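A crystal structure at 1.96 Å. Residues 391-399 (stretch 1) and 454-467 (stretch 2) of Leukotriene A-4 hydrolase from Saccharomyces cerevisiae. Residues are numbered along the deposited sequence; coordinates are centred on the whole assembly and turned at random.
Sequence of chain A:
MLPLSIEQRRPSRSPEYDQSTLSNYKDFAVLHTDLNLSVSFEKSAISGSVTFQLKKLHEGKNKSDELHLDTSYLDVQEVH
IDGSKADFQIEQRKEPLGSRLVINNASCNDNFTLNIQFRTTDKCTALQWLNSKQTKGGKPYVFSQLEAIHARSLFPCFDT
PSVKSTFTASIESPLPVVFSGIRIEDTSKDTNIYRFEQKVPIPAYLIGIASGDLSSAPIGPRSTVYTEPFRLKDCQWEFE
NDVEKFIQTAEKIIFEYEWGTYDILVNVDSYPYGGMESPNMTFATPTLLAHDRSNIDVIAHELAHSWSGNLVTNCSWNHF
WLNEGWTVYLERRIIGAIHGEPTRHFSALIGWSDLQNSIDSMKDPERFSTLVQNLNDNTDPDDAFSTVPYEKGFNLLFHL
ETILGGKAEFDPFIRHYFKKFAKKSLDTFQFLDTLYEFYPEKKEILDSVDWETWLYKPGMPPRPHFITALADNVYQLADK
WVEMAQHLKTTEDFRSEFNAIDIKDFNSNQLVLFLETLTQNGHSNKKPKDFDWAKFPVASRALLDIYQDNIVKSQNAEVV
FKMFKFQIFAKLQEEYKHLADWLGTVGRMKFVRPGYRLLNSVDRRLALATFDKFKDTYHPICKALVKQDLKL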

# COMPACT_ATOMS: atom_id res chain seq x y z
N GLU A 391 3.06 7.93 -8.37
CA GLU A 391 2.61 9.11 -9.11
C GLU A 391 3.45 9.44 -10.33
O GLU A 391 2.91 9.89 -11.33
CB GLU A 391 2.55 10.33 -8.18
CG GLU A 391 1.53 10.21 -7.05
CD GLU A 391 0.08 10.16 -7.54
OE1 GLU A 391 -0.21 10.62 -8.67
OE2 GLU A 391 -0.77 9.64 -6.80
N LYS A 392 4.76 9.27 -10.26
CA LYS A 392 5.53 9.41 -11.49
C LYS A 392 5.14 8.25 -12.40
O LYS A 392 5.05 8.40 -13.62
CB LYS A 392 7.06 9.44 -11.20
CG LYS A 392 7.89 9.85 -12.42
CD LYS A 392 9.41 9.84 -12.18
CE LYS A 392 9.93 11.15 -11.62
NZ LYS A 392 11.44 11.32 -11.79
N GLY A 393 4.90 7.08 -11.80
CA GLY A 393 4.45 5.92 -12.55
C GLY A 393 3.14 6.20 -13.25
O GLY A 393 3.03 6.03 -14.47
N PHE A 394 2.14 6.61 -12.48
CA PHE A 394 0.87 7.05 -13.05
C PHE A 394 1.03 8.10 -14.15
O PHE A 394 0.41 8.01 -15.20
CB PHE A 394 -0.03 7.63 -11.96
CG PHE A 394 -1.11 8.51 -12.51
CD1 PHE A 394 -2.24 7.97 -13.07
CD2 PHE A 394 -0.95 9.88 -12.51
CE1 PHE A 394 -3.22 8.77 -13.62
CE2 PHE A 394 -1.93 10.69 -13.06
CZ PHE A 394 -3.07 10.14 -13.60
N ASN A 395 1.85 9.11 -13.90
CA ASN A 395 2.01 10.17 -14.90
C ASN A 395 2.66 9.74 -16.21
O ASN A 395 2.33 10.27 -17.27
CB ASN A 395 2.72 11.38 -14.31
CG ASN A 395 1.75 12.30 -13.59
OD1 ASN A 395 0.93 12.96 -14.23
ND2 ASN A 395 1.80 12.31 -12.26
N LEU A 396 3.56 8.77 -16.14
CA LEU A 396 4.11 8.23 -17.39
C LEU A 396 3.00 7.53 -18.17
O LEU A 396 2.86 7.70 -19.39
CB LEU A 396 5.28 7.28 -17.12
CG LEU A 396 5.75 6.47 -18.32
CD1 LEU A 396 6.06 7.40 -19.47
CD2 LEU A 396 6.96 5.62 -17.93
N LEU A 397 2.16 6.76 -17.47
CA LEU A 397 1.07 6.04 -18.17
C LEU A 397 -0.02 6.97 -18.72
O LEU A 397 -0.59 6.73 -19.78
CB LEU A 397 0.45 5.00 -17.24
CG LEU A 397 1.45 3.91 -16.84
CD1 LEU A 397 0.86 3.02 -15.76
CD2 LEU A 397 1.85 3.10 -18.06
N PHE A 398 -0.33 8.02 -17.96
CA PHE A 398 -1.28 9.02 -18.39
C PHE A 398 -0.76 9.77 -19.64
O PHE A 398 -1.54 10.13 -20.54
CB PHE A 398 -1.58 10.00 -17.24
CG PHE A 398 -2.66 11.00 -17.56
CD1 PHE A 398 -3.98 10.60 -17.67
CD2 PHE A 398 -2.35 12.34 -17.78
CE1 PHE A 398 -4.99 11.52 -18.00
CE2 PHE A 398 -3.35 13.26 -18.10
CZ PHE A 398 -4.67 12.84 -18.21
N HIS A 399 0.54 10.02 -19.67
CA HIS A 399 1.19 10.65 -20.82
C HIS A 399 1.06 9.76 -22.06
O HIS A 399 0.70 10.22 -23.14
CB HIS A 399 2.67 10.90 -20.51
CG HIS A 399 3.42 11.55 -21.64
ND1 HIS A 399 3.08 12.78 -22.15
CD2 HIS A 399 4.49 11.13 -22.35
CE1 HIS A 399 3.91 13.10 -23.12
NE2 HIS A 399 4.78 12.11 -23.27
N TRP A 454 11.92 10.22 -18.18
CA TRP A 454 10.85 9.55 -17.45
C TRP A 454 11.38 8.41 -16.58
O TRP A 454 11.04 8.32 -15.40
CB TRP A 454 9.79 9.01 -18.41
CG TRP A 454 8.82 10.06 -18.89
CD1 TRP A 454 8.80 10.67 -20.11
CD2 TRP A 454 7.73 10.62 -18.14
NE1 TRP A 454 7.77 11.57 -20.17
CE2 TRP A 454 7.09 11.56 -18.98
CE3 TRP A 454 7.23 10.42 -16.85
CZ2 TRP A 454 5.98 12.29 -18.57
CZ3 TRP A 454 6.13 11.14 -16.45
CH2 TRP A 454 5.52 12.07 -17.30
N LEU A 455 12.19 7.53 -17.15
CA LEU A 455 12.62 6.34 -16.43
C LEU A 455 13.80 6.53 -15.47
O LEU A 455 13.83 5.94 -14.38
CB LEU A 455 12.88 5.19 -17.40
CG LEU A 455 11.69 4.72 -18.22
CD1 LEU A 455 12.08 3.54 -19.08
CD2 LEU A 455 10.50 4.36 -17.35
N TYR A 456 14.78 7.35 -15.84
CA TYR A 456 16.04 7.39 -15.08
C TYR A 456 16.44 8.75 -14.51
O TYR A 456 17.45 8.86 -13.85
CB TYR A 456 17.19 6.80 -15.91
CG TYR A 456 17.01 5.33 -16.18
CD1 TYR A 456 17.36 4.40 -15.22
CD2 TYR A 456 16.45 4.88 -17.37
CE1 TYR A 456 17.18 3.04 -15.44
CE2 TYR A 456 16.26 3.53 -17.60
CZ TYR A 456 16.63 2.62 -16.64
OH TYR A 456 16.45 1.28 -16.86
N LYS A 457 15.65 9.79 -14.75
CA LYS A 457 16.04 11.11 -14.27
C LYS A 457 15.27 11.42 -13.00
O LYS A 457 14.11 11.03 -12.87
CB LYS A 457 15.76 12.16 -15.35
CG LYS A 457 16.57 13.44 -15.25
CD LYS A 457 17.23 13.77 -16.59
CE LYS A 457 16.81 15.14 -17.12
NZ LYS A 457 17.39 16.28 -16.35
N PRO A 458 15.91 12.11 -12.05
CA PRO A 458 15.30 12.55 -10.78
C PRO A 458 14.38 13.77 -10.90
O PRO A 458 14.42 14.49 -11.89
CB PRO A 458 16.52 12.93 -9.92
CG PRO A 458 17.60 13.27 -10.92
CD PRO A 458 17.38 12.30 -12.05
N GLY A 459 13.54 13.99 -9.88
CA GLY A 459 12.70 15.18 -9.84
C GLY A 459 11.30 15.00 -10.40
O GLY A 459 10.92 13.89 -10.77
N MET A 460 10.53 16.09 -10.45
CA MET A 460 9.17 16.06 -10.99
C MET A 460 9.20 15.86 -12.49
O MET A 460 10.01 16.46 -13.18
CB MET A 460 8.43 17.36 -10.69
CG MET A 460 8.34 17.69 -9.22
SD MET A 460 7.26 16.52 -8.39
CE MET A 460 5.65 17.03 -9.00
N PRO A 461 8.31 15.02 -13.02
CA PRO A 461 8.26 14.96 -14.48
C PRO A 461 7.56 16.20 -15.03
O PRO A 461 7.10 17.04 -14.26
CB PRO A 461 7.43 13.72 -14.73
CG PRO A 461 6.50 13.66 -13.57
CD PRO A 461 7.19 14.30 -12.40
N PRO A 462 7.45 16.32 -16.36
CA PRO A 462 6.71 17.45 -16.91
C PRO A 462 5.26 17.42 -16.42
O PRO A 462 4.67 16.34 -16.34
CB PRO A 462 6.76 17.19 -18.42
CG PRO A 462 7.99 16.41 -18.63
CD PRO A 462 8.08 15.51 -17.41
N ARG A 463 4.69 18.59 -16.15
CA ARG A 463 3.36 18.66 -15.54
C ARG A 463 2.23 18.60 -16.56
O ARG A 463 2.16 19.41 -17.49
CB ARG A 463 3.21 19.93 -14.70
CG ARG A 463 1.87 19.99 -13.95
CD ARG A 463 1.85 21.18 -13.02
NE ARG A 463 1.81 22.43 -13.78
CZ ARG A 463 2.03 23.63 -13.25
NH1 ARG A 463 2.36 23.74 -11.98
NH2 ARG A 463 1.95 24.71 -14.02
N PRO A 464 1.31 17.65 -16.37
CA PRO A 464 0.21 17.58 -17.33
C PRO A 464 -0.84 18.67 -17.09
O PRO A 464 -0.78 19.37 -16.08
CB PRO A 464 -0.39 16.20 -17.07
CG PRO A 464 -0.05 15.91 -15.64
CD PRO A 464 1.24 16.62 -15.32
N HIS A 465 -1.79 18.80 -18.00
CA HIS A 465 -2.84 19.80 -17.87
C HIS A 465 -4.13 19.16 -17.36
O HIS A 465 -5.04 18.87 -18.15
CB HIS A 465 -3.08 20.51 -19.20
CG HIS A 465 -1.86 21.17 -19.76
ND1 HIS A 465 -1.00 20.53 -20.63
CD2 HIS A 465 -1.34 22.40 -19.55
CE1 HIS A 465 -0.01 21.35 -20.94
NE2 HIS A 465 -0.19 22.49 -20.30
N PHE A 466 -4.20 18.96 -16.06
CA PHE A 466 -5.36 18.34 -15.44
C PHE A 466 -6.57 19.26 -15.43
O PHE A 466 -6.45 20.48 -15.27
CB PHE A 466 -5.05 17.90 -14.01
CG PHE A 466 -4.06 16.79 -13.93
CD1 PHE A 466 -4.23 15.65 -14.71
CD2 PHE A 466 -2.97 16.87 -13.08
CE1 PHE A 466 -3.31 14.62 -14.65
CE2 PHE A 466 -2.06 15.85 -13.01
CZ PHE A 466 -2.23 14.71 -13.80
N ILE A 467 -7.74 18.67 -15.61
CA ILE A 467 -9.00 19.40 -15.45
C ILE A 467 -9.09 19.81 -13.98
O ILE A 467 -9.05 18.96 -13.09
CB ILE A 467 -10.19 18.53 -15.86
CG1 ILE A 467 -10.09 18.16 -17.35
CG2 ILE A 467 -11.53 19.21 -15.52
CD1 ILE A 467 -10.99 17.01 -17.75

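Stretch 2 leaves the end of a helix as a loop that first runs toward Lys392 and then doubles back toward His399. Trp454 opens the contact and has the largest area covered by the other stretch. Its CA-to-CB bond points sideways, but the indole reaches the helix. Leu396 CA lies over one face of the Trp454 six-membered ring, 4.0 Å from its centroid, a CH-pi contact. Leu396 CB packs 3.7 Å from Trp454 CE3. The His399 ring is near parallel to the five-membered ring of Trp454 but slid aside, so the two barely overlap. Leu455 points away at CB, yet its CD2 comes back to 3.8 Å from Leu396 CD2.

After Lys457 leaves helical geometry, the backbone carbonyls gather around one amine. Lys392 NZ donates a hydrogen bond to Gly459 O at 2.8 Å. Lys457 O is also close, 2.9 Å from Lys392 NZ. The long side chain of Lys392 thus ties the helix to the turn through main-chain atoms. Gly459 has phi 94° and psi -176°. A CB there would be jammed against the carbonyl O of Pro458, so the backbone itself calls for glycine.

Pro461 points toward the helix and sets its CG 4.2 Å from Lys392 CG, against the aliphatic part of that chain. Pro464 returns to the helix, with its CG 3.4 Å from Asn395 OD1. The amide of Asn395 is held by its own helix, where Asn395 ND2 donates to Glu391 O at 2.8 Å. Pro464 CB also meets the edge of the Phe398 ring, 4.3 Å from Phe398 CE2.

Phe466 CE1 lies 3.7 Å from Phe398 CE2, with the ring planes at 45°. Phe466 CZ approaches the edge of the Phe394 ring, 4.1 Å from Phe394 CE2. Asn395 OD1 sits at the edge of the Phe466 ring, 3.6 Å from Phe466 CZ.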